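Local coordinates for magnesium and cobalt efflux protein (Bordetella parapertussis, PDB 3JTF) that probably takes part in magnesium and cobalt ion transport, and through the CBS domain pair present in this fragment binds AMP, at residues G113-T116 and M117-L121; I10-R14 and S15-L19; I22-P25 and L26-L30. One frame throughout, in Å; residues are numbered along the deposited sequence.

How the contacts relate
From the N terminus the three contacts come in series, none nesting in or crossing another, and each is a short local turn. Contact 2 (10-19) comes first, bending the chain from strand 12-13 toward strand 20-21. Contact 3 (22-30) soon follows, turning the chain after strand 20-21 into helix 26-35. Contact 1 (113-121), in the second CBS repeat, joins strand 111-116 to helix 117-126. Strands 12-13 and 111-116 are neighbours in one sheet, so contacts 1 and 2 touch and both reach the same AMP, contact 1 hydrogen-bonding its ribose and contact 2 its adenine. Contact 3 lies apart, its centre about 26 Å from that of contact 1.

Contact 1: residues G113-T116 and M117-L121; sequences GLVT and MEDVL. With AMP (adenosine monophosphate), chain F; SO4 (sulfate ion), chain H.
Val115 and Thr116, at the end of strand 113-116, meet Asp119 and Val120 in the first turn of the helix that follows directly. Just before them, Leu114 turns to the nucleotide, its CD2 lying over one face of the adenine, 3.7 Å from AMP C6. Val115 sends CG2 across the side chain of Asp119, 4.1 Å from Asp119 CB. The same methyl reaches Val120 CG2 at 4.3 Å, while Ile10 adds apolar cover to both valines.

Thr116 is the N-cap. Its N gives a hydrogen bond of 3.1 Å to Asp119 OD2, which it meets on the anti side and 30° out of the carboxylate plane. This bond from the N-cap N-H to the N3 side chain is one half of a capping box. The run from Gly113 to Asp119 matches the Gly-x-x-Thr-x-x-Asp signature by which CBS domains hold ribose. With chi1 74°, OG1 sits between the backbone N and the carbonyl carbon and faces the sugar, 2.7 Å from AMP O3' in a hydrogen bond that either hydroxyl could donate.

Asp119 uses its two oxygens differently. OD2 holds the Thr116 N-H, while OD1 accepts from AMP O2' at 2.7 Å. AMP O3', with one proton to give, is also within bonding distance of OD1, at 3.2 Å. Thr116 O accepts from Val120 N at 3.2 Å, the first i to i+4 bond of the helix. A sulfate ion, probably from the crystallisation liquor, rests by the same helix start, weakly bonded to Met117 N and also held by Arg40.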
loop_
_atom_site.group_PDB
_atom_site.type_symbol
_atom_site.label_atom_id
_atom_site.label_comp_id
_atom_site.label_asym_id
_atom_site.label_seq_id
_atom_site.Cartn_x
_atom_site.Cartn_y
_atom_site.Cartn_z
ATOM N N GLY B 113 9.180 -1.252 17.254
ATOM C CA GLY B 113 8.054 -1.591 16.379
ATOM C C GLY B 113 8.093 -0.832 15.074
ATOM O O GLY B 113 9.132 -0.295 14.689
ATOM N N LEU B 114 6.970 -0.863 14.368
ATOM C CA LEU B 114 6.782 -0.083 13.162
ATOM C C LEU B 114 5.376 0.522 13.175
ATOM O O LEU B 114 4.495 0.096 13.910
ATOM C CB LEU B 114 7.086 -0.901 11.891
ATOM C CG LEU B 114 6.132 -1.994 11.409
ATOM C CD1 LEU B 114 4.837 -1.428 10.844
ATOM C CD2 LEU B 114 6.832 -2.887 10.362
ATOM N N VAL B 115 5.189 1.554 12.387
ATOM C CA VAL B 115 3.941 2.283 12.355
ATOM C C VAL B 115 3.772 2.830 10.949
ATOM O O VAL B 115 4.771 3.140 10.265
ATOM C CB VAL B 115 3.902 3.372 13.464
ATOM C CG1 VAL B 115 4.900 4.465 13.179
ATOM C CG2 VAL B 115 2.453 3.879 13.670
ATOM N N THR B 116 2.522 2.880 10.502
ATOM C CA THR B 116 2.153 3.423 9.189
ATOM C C THR B 116 1.104 4.522 9.294
ATOM O O THR B 116 0.445 4.679 10.326
ATOM C CB THR B 116 1.620 2.348 8.196
ATOM O OG1 THR B 116 0.292 1.943 8.551
ATOM C CG2 THR B 116 2.568 1.105 8.089
HETATM N N MSE B 117 0.968 5.293 8.211
HETATM C CA MSE B 117 -0.018 6.385 8.172
HETATM C C MSE B 117 -1.425 5.886 8.405
HETATM O O MSE B 117 -2.220 6.571 9.035
HETATM C CB MSE B 117 0.022 7.162 6.849
HETATM C CG MSE B 117 -0.708 8.563 6.975
HETATM SE SE MSE B 117 -0.468 9.542 5.304
HETATM C CE MSE B 117 -1.875 8.587 4.304
ATOM N N GLU B 118 -1.727 4.694 7.888
ATOM C CA GLU B 118 -3.032 4.078 8.113
ATOM C C GLU B 118 -3.325 3.861 9.580
ATOM O O GLU B 118 -4.431 4.193 10.025
ATOM C CB GLU B 118 -3.147 2.749 7.348
ATOM C CG GLU B 118 -4.526 2.048 7.405
ATOM C CD GLU B 118 -4.458 0.590 6.802
ATOM O OE1 GLU B 118 -4.116 0.475 5.598
ATOM O OE2 GLU B 118 -4.705 -0.427 7.517
ATOM N N ASP B 119 -2.348 3.332 10.331
ATOM C CA ASP B 119 -2.495 3.147 11.783
ATOM C C ASP B 119 -2.797 4.485 12.479
ATOM O O ASP B 119 -3.600 4.555 13.383
ATOM C CB ASP B 119 -1.234 2.561 12.438
ATOM C CG ASP B 119 -0.859 1.174 11.911
ATOM O OD1 ASP B 119 -1.767 0.347 11.703
ATOM O OD2 ASP B 119 0.362 0.952 11.682
ATOM N N VAL B 120 -2.090 5.537 12.088
ATOM C CA VAL B 120 -2.299 6.847 12.695
ATOM C C VAL B 120 -3.740 7.333 12.413
ATOM O O VAL B 120 -4.433 7.771 13.319
ATOM C CB VAL B 120 -1.252 7.851 12.150
ATOM C CG1 VAL B 120 -1.506 9.266 12.680
ATOM C CG2 VAL B 120 0.198 7.371 12.482
ATOM N N LEU B 121 -4.173 7.235 11.156
ATOM C CA LEU B 121 -5.484 7.731 10.729
ATOM C C LEU B 121 -6.583 6.978 11.457
ATOM O O LEU B 121 -7.502 7.578 11.972
ATOM C CB LEU B 121 -5.663 7.566 9.228
ATOM C CG LEU B 121 -4.949 8.584 8.353
ATOM C CD1 LEU B 121 -4.974 8.083 6.882
ATOM C CD2 LEU B 121 -5.612 9.923 8.522
HETATM P P AMP F . -0.103 -2.699 4.435
HETATM O O1P AMP F . 1.225 -2.216 3.961
HETATM O O2P AMP F . -1.280 -2.183 3.677
HETATM O O3P AMP F . -0.139 -4.179 4.620
HETATM O "O5'" AMP F . -0.327 -2.181 5.925
HETATM C "C5'" AMP F . -1.488 -2.632 6.638
HETATM C "C4'" AMP F . -1.126 -2.670 8.091
HETATM O "O4'" AMP F . -0.243 -3.753 8.452
HETATM C "C3'" AMP F . -0.341 -1.401 8.439
HETATM O "O3'" AMP F . -1.206 -0.270 8.590
HETATM C "C2'" AMP F . 0.296 -1.857 9.702
HETATM O "O2'" AMP F . -0.853 -1.990 10.624
HETATM C "C1'" AMP F . 0.819 -3.235 9.269
HETATM N N9 AMP F . 2.096 -3.427 8.492
HETATM C C8 AMP F . 2.543 -2.869 7.328
HETATM N N7 AMP F . 3.749 -3.392 6.958
HETATM C C5 AMP F . 4.068 -4.328 7.883
HETATM C C6 AMP F . 5.166 -5.282 8.101
HETATM N N6 AMP F . 6.206 -5.316 7.262
HETATM N N1 AMP F . 5.131 -6.062 9.203
HETATM C C2 AMP F . 4.102 -6.052 10.053
HETATM N N3 AMP F . 3.040 -5.242 9.899
HETATM C C4 AMP F . 2.989 -4.356 8.860
HETATM S S SO4 H . -0.093 3.564 4.987
HETATM O O1 SO4 H . -0.334 3.651 3.554
HETATM O O2 SO4 H . -0.851 4.519 5.705
HETATM O O3 SO4 H . -0.406 2.186 5.418
HETATM O O4 SO4 H . 1.317 3.744 5.230
#

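Contact 2: residues I10-R14 and S15-L19; sequences IMVPR and SRMDL. With AMP (adenosine monophosphate), chain F; SO4 (sulfate ion), chain G.
Arg16 folds back over Val12 and Pro13 across a tight turn. Its CB lies 3.7 Å from Val12 CG1 and also touches Pro13 O. CG is anti to the carbonyl carbon (chi1 -70°), which brings it alongside the proline ring, 4.0 Å from Pro13 CG. The chain then bends at chi3 (-140°), and NE stays close to Pro13 CG while CZ passes over CD. At the tip, NH1 approaches Pro13 CD to 3.5 Å, with that carbon over one face of the guanidinium, offset toward its rim. The charged group therefore lies against an aliphatic ring.

Two backbone bonds hold the turn. Arg16 N donates to Pro13 O at 2.8 Å, and Met17 N donates to Arg14 O at 3.1 Å. Both are i to i+3 bonds, in keeping with the 3-10 winding at residues 14-16.

Met17, a selenomethionine, bends at chi3 so that CE returns over Arg14, 3.8 Å from Arg14 CG; SE rests near Arg14 CA, and Leu114 also touches the side chain. Arg14 is extended from CG to NE. Its NE forms a salt bridge with Asp49, and its NH1 and NH2 donate to two oxygens of a sulfate ion that is probably from the crystallisation liquor.

Beyond the turn the backbone of Asp18 reads the nucleotide base: its N donates to AMP N1 at 2.9 Å, and its O accepts from AMP N6 at 3.0 Å. Val12 CG1 and CG2 line the purine and ribose side. Here main-chain groups pair with the N1 and N6 edge of adenine in the nucleotide pocket of a CBS domain pair.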
loop_
_atom_site.group_PDB
_atom_site.type_symbol
_atom_site.label_atom_id
_atom_site.label_comp_id
_atom_site.label_asym_id
_atom_site.label_seq_id
_atom_site.Cartn_x
_atom_site.Cartn_y
_atom_site.Cartn_z
ATOM N N ILE B 10 -0.083 2.797 19.250
ATOM C CA ILE B 10 -0.644 2.227 18.014
ATOM C C ILE B 10 0.339 1.387 17.177
ATOM O O ILE B 10 -0.042 0.785 16.184
ATOM C CB ILE B 10 -1.233 3.343 17.115
ATOM C CG1 ILE B 10 -0.128 4.270 16.610
ATOM C CG2 ILE B 10 -2.316 4.153 17.895
ATOM C CD1 ILE B 10 -0.564 5.176 15.455
HETATM N N MSE B 11 1.602 1.350 17.554
HETATM C CA MSE B 11 2.583 0.684 16.715
HETATM C C MSE B 11 2.358 -0.818 16.621
HETATM O O MSE B 11 1.845 -1.463 17.550
HETATM C CB MSE B 11 3.961 0.956 17.247
HETATM C CG MSE B 11 4.255 0.309 18.556
HETATM SE SE MSE B 11 6.032 0.841 19.221
HETATM C CE MSE B 11 5.885 -0.200 20.904
ATOM N N VAL B 12 2.770 -1.385 15.504
ATOM C CA VAL B 12 2.975 -2.832 15.405
ATOM C C VAL B 12 4.218 -3.208 16.242
ATOM O O VAL B 12 5.292 -2.769 15.955
ATOM C CB VAL B 12 3.198 -3.256 13.949
ATOM C CG1 VAL B 12 3.493 -4.782 13.830
ATOM C CG2 VAL B 12 1.994 -2.850 13.110
ATOM N N PRO B 13 4.068 -4.059 17.259
ATOM C CA PRO B 13 5.232 -4.388 18.071
ATOM C C PRO B 13 6.276 -5.155 17.298
ATOM O O PRO B 13 5.971 -5.854 16.294
ATOM C CB PRO B 13 4.672 -5.223 19.229
ATOM C CG PRO B 13 3.314 -5.606 18.826
ATOM C CD PRO B 13 2.835 -4.700 17.735
ATOM N N ARG B 14 7.512 -4.954 17.739
ATOM C CA ARG B 14 8.685 -5.586 17.140
ATOM C C ARG B 14 8.442 -7.086 16.811
ATOM O O ARG B 14 8.753 -7.545 15.719
ATOM C CB ARG B 14 9.848 -5.451 18.142
ATOM C CG ARG B 14 11.115 -6.173 17.790
ATOM C CD ARG B 14 12.134 -5.935 18.916
ATOM N NE ARG B 14 13.388 -6.591 18.620
ATOM C CZ ARG B 14 13.638 -7.877 18.858
ATOM N NH1 ARG B 14 14.830 -8.382 18.551
ATOM N NH2 ARG B 14 12.716 -8.663 19.432
ATOM N N SER B 15 7.866 -7.827 17.748
ATOM C CA SER B 15 7.684 -9.294 17.580
ATOM C C SER B 15 6.758 -9.639 16.427
ATOM O O SER B 15 6.828 -10.738 15.882
ATOM C CB SER B 15 7.148 -9.919 18.865
ATOM O OG SER B 15 5.810 -9.513 19.077
ATOM N N ARG B 16 5.920 -8.682 16.035
ATOM C CA ARG B 16 4.937 -8.879 14.965
ATOM C C ARG B 16 5.387 -8.340 13.604
ATOM O O ARG B 16 4.661 -8.456 12.612
ATOM C CB ARG B 16 3.604 -8.198 15.315
ATOM C CG ARG B 16 2.798 -8.823 16.436
ATOM C CD ARG B 16 1.254 -8.590 16.204
ATOM N NE ARG B 16 0.608 -8.276 17.467
ATOM C CZ ARG B 16 -0.051 -7.157 17.732
ATOM N NH1 ARG B 16 -0.223 -6.214 16.798
ATOM N NH2 ARG B 16 -0.555 -6.987 18.944
HETATM N N MSE B 17 6.577 -7.795 13.517
HETATM C CA MSE B 17 7.013 -7.235 12.252
HETATM C C MSE B 17 7.385 -8.297 11.240
HETATM O O MSE B 17 8.038 -9.268 11.581
HETATM C CB MSE B 17 8.197 -6.308 12.461
HETATM C CG MSE B 17 7.873 -5.167 13.350
HETATM SE SE MSE B 17 9.410 -3.913 13.471
HETATM C CE MSE B 17 10.693 -4.997 14.202
ATOM N N ASP B 18 6.933 -8.120 10.005
ATOM C CA ASP B 18 7.367 -8.945 8.909
ATOM C C ASP B 18 8.599 -8.266 8.327
ATOM O O ASP B 18 8.510 -7.150 7.755
ATOM C CB ASP B 18 6.277 -9.085 7.830
ATOM C CG ASP B 18 5.101 -9.915 8.293
ATOM O OD1 ASP B 18 5.330 -10.939 8.954
ATOM O OD2 ASP B 18 3.934 -9.548 8.024
ATOM N N LEU B 19 9.734 -8.937 8.475
ATOM C CA LEU B 19 11.041 -8.404 8.085
ATOM C C LEU B 19 11.624 -9.234 7.012
ATOM O O LEU B 19 11.264 -10.392 6.894
ATOM C CB LEU B 19 12.021 -8.537 9.240
ATOM C CG LEU B 19 11.649 -7.890 10.563
ATOM C CD1 LEU B 19 12.735 -8.086 11.613
ATOM C CD2 LEU B 19 11.445 -6.456 10.316
HETATM P P AMP F . -0.103 -2.699 4.435
HETATM O O1P AMP F . 1.225 -2.216 3.961
HETATM O O2P AMP F . -1.280 -2.183 3.677
HETATM O O3P AMP F . -0.139 -4.179 4.620
HETATM O "O5'" AMP F . -0.327 -2.181 5.925
HETATM C "C5'" AMP F . -1.488 -2.632 6.638
HETATM C "C4'" AMP F . -1.126 -2.670 8.091
HETATM O "O4'" AMP F . -0.243 -3.753 8.452
HETATM C "C3'" AMP F . -0.341 -1.401 8.439
HETATM O "O3'" AMP F . -1.206 -0.270 8.590
HETATM C "C2'" AMP F . 0.296 -1.857 9.702
HETATM O "O2'" AMP F . -0.853 -1.990 10.624
HETATM C "C1'" AMP F . 0.819 -3.235 9.269
HETATM N N9 AMP F . 2.096 -3.427 8.492
HETATM C C8 AMP F . 2.543 -2.869 7.328
HETATM N N7 AMP F . 3.749 -3.392 6.958
HETATM C C5 AMP F . 4.068 -4.328 7.883
HETATM C C6 AMP F . 5.166 -5.282 8.101
HETATM N N6 AMP F . 6.206 -5.316 7.262
HETATM N N1 AMP F . 5.131 -6.062 9.203
HETATM C C2 AMP F . 4.102 -6.052 10.053
HETATM N N3 AMP F . 3.040 -5.242 9.899
HETATM C C4 AMP F . 2.989 -4.356 8.860
HETATM S S SO4 G . 13.955 -11.706 20.473
HETATM O O1 SO4 G . 12.598 -11.202 20.248
HETATM O O2 SO4 G . 14.567 -11.042 21.627
HETATM O O3 SO4 G . 13.891 -13.135 20.765
HETATM O O4 SO4 G . 14.765 -11.498 19.272
HETATM O O HOH W 1 9.094 -10.174 13.874
#

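Contact 3: residues I22-P25 and L26-L30; sequences ISQP and LPQLL
Pro25 O is gripped by two N-H groups of the first turn of helix 26-35. Leu29 N donates at 3.0 Å, nearly straight at 163°, the regular i to i+4 helical bond. Gln28 N is 2.9 Å from the same Pro25 O, but the bond is strongly bent and weak. Pro25 holds the N-cap position.

Carbon also packs on Pro25. Gln28 CB comes within 3.4 Å of Pro25 O, and Gln28 CG lies 3.7 Å from Pro25 CD, so that the glutamine's aliphatic part crosses the proline ring at CD and CG. The two proline rings meet, with Pro27 CD 4.0 Å from Pro25 CB. These prolines stand on either side of Leu26, and the ring of each confines its phi angle.

Gln24 approaches from the loop. Bent at chi2 (-64°), its chain carries OE1 to within 3.9 Å of Gln28 CB, and the two amide planes are 76° apart. The touch is thus oxygen against methylene, with no stacking of amide on amide. Towards the protein interior, Gln24 CB rests on Leu29 CG at 4.1 Å, and Leu29 CD1 also lies beside Gln24 O. Leu26 packs on Tyr63 and on Met64 of the second subunit, while Leu30 packs on Leu65 of that subunit.

The contact lies about 12 Å from the bound AMP, measured from the Leu29 side chain, and joins the loop after strand 20-21 to helix 26-35 in the first CBS repeat. The helix start is thus bonded through one main-chain carbonyl, Pro25 O, while the prolines and glutamine side chains add mainly van der Waals contact.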
loop_
_atom_site.group_PDB
_atom_site.type_symbol
_atom_site.label_atom_id
_atom_site.label_comp_id
_atom_site.label_asym_id
_atom_site.label_seq_id
_atom_site.Cartn_x
_atom_site.Cartn_y
_atom_site.Cartn_z
ATOM N N ILE B 22 18.384 -9.573 4.195
ATOM C CA ILE B 22 19.000 -9.215 2.930
ATOM C C ILE B 22 19.892 -10.374 2.393
ATOM O O ILE B 22 20.148 -10.422 1.209
ATOM C CB ILE B 22 19.817 -7.905 3.028
ATOM C CG1 ILE B 22 20.227 -7.341 1.644
ATOM C CG2 ILE B 22 21.118 -8.122 3.839
ATOM C CD1 ILE B 22 19.111 -6.984 0.769
ATOM N N SER B 23 20.336 -11.300 3.246
ATOM C CA SER B 23 21.224 -12.385 2.817
ATOM C C SER B 23 20.494 -13.553 2.158
ATOM O O SER B 23 21.139 -14.442 1.622
ATOM C CB SER B 23 22.014 -12.937 4.004
ATOM O OG SER B 23 22.760 -11.886 4.642
ATOM N N GLN B 24 19.164 -13.572 2.239
ATOM C CA GLN B 24 18.382 -14.642 1.639
ATOM C C GLN B 24 18.435 -14.580 0.108
ATOM O O GLN B 24 18.441 -13.494 -0.458
ATOM C CB GLN B 24 16.949 -14.624 2.169
ATOM C CG GLN B 24 16.890 -15.079 3.640
ATOM C CD GLN B 24 17.330 -16.552 3.808
ATOM O OE1 GLN B 24 16.686 -17.448 3.276
ATOM N NE2 GLN B 24 18.460 -16.785 4.499
ATOM N N PRO B 25 18.526 -15.744 -0.568
ATOM C CA PRO B 25 18.427 -15.685 -2.032
ATOM C C PRO B 25 17.097 -15.125 -2.555
ATOM O O PRO B 25 16.037 -15.338 -1.960
ATOM C CB PRO B 25 18.554 -17.149 -2.471
ATOM C CG PRO B 25 19.122 -17.881 -1.321
ATOM C CD PRO B 25 18.716 -17.117 -0.073
ATOM N N LEU B 26 17.153 -14.463 -3.704
ATOM C CA LEU B 26 15.950 -13.906 -4.319
ATOM C C LEU B 26 14.707 -14.804 -4.306
ATOM O O LEU B 26 13.643 -14.339 -3.915
ATOM C CB LEU B 26 16.245 -13.381 -5.736
ATOM C CG LEU B 26 15.090 -12.693 -6.476
ATOM C CD1 LEU B 26 14.456 -11.550 -5.631
ATOM C CD2 LEU B 26 15.597 -12.173 -7.849
ATOM N N PRO B 27 14.818 -16.074 -4.744
ATOM C CA PRO B 27 13.627 -16.923 -4.724
ATOM C C PRO B 27 12.970 -17.076 -3.344
ATOM O O PRO B 27 11.731 -17.171 -3.242
ATOM C CB PRO B 27 14.153 -18.272 -5.197
ATOM C CG PRO B 27 15.334 -17.937 -6.017
ATOM C CD PRO B 27 15.948 -16.739 -5.418
ATOM N N GLN B 28 13.803 -17.104 -2.314
ATOM C CA GLN B 28 13.320 -17.148 -0.945
ATOM C C GLN B 28 12.687 -15.828 -0.528
ATOM O O GLN B 28 11.644 -15.834 0.105
ATOM C CB GLN B 28 14.444 -17.486 0.062
ATOM C CG GLN B 28 15.340 -18.723 -0.237
ATOM C CD GLN B 28 14.585 -19.871 -0.799
ATOM O OE1 GLN B 28 14.986 -20.450 -1.815
ATOM N NE2 GLN B 28 13.451 -20.207 -0.166
ATOM N N LEU B 29 13.319 -14.705 -0.852
ATOM C CA LEU B 29 12.742 -13.384 -0.523
ATOM C C LEU B 29 11.363 -13.239 -1.173
ATOM O O LEU B 29 10.409 -12.823 -0.519
ATOM C CB LEU B 29 13.642 -12.218 -0.952
ATOM C CG LEU B 29 14.891 -11.875 -0.142
ATOM C CD1 LEU B 29 15.817 -10.883 -0.894
ATOM C CD2 LEU B 29 14.510 -11.320 1.221
ATOM N N LEU B 30 11.244 -13.644 -2.445
ATOM C CA LEU B 30 9.985 -13.547 -3.174
ATOM C C LEU B 30 8.909 -14.354 -2.501
ATOM O O LEU B 30 7.815 -13.857 -2.283
ATOM C CB LEU B 30 10.145 -14.004 -4.638
ATOM C CG LEU B 30 10.951 -13.037 -5.492
ATOM C CD1 LEU B 30 11.248 -13.634 -6.875
ATOM C CD2 LEU B 30 10.196 -11.726 -5.604
#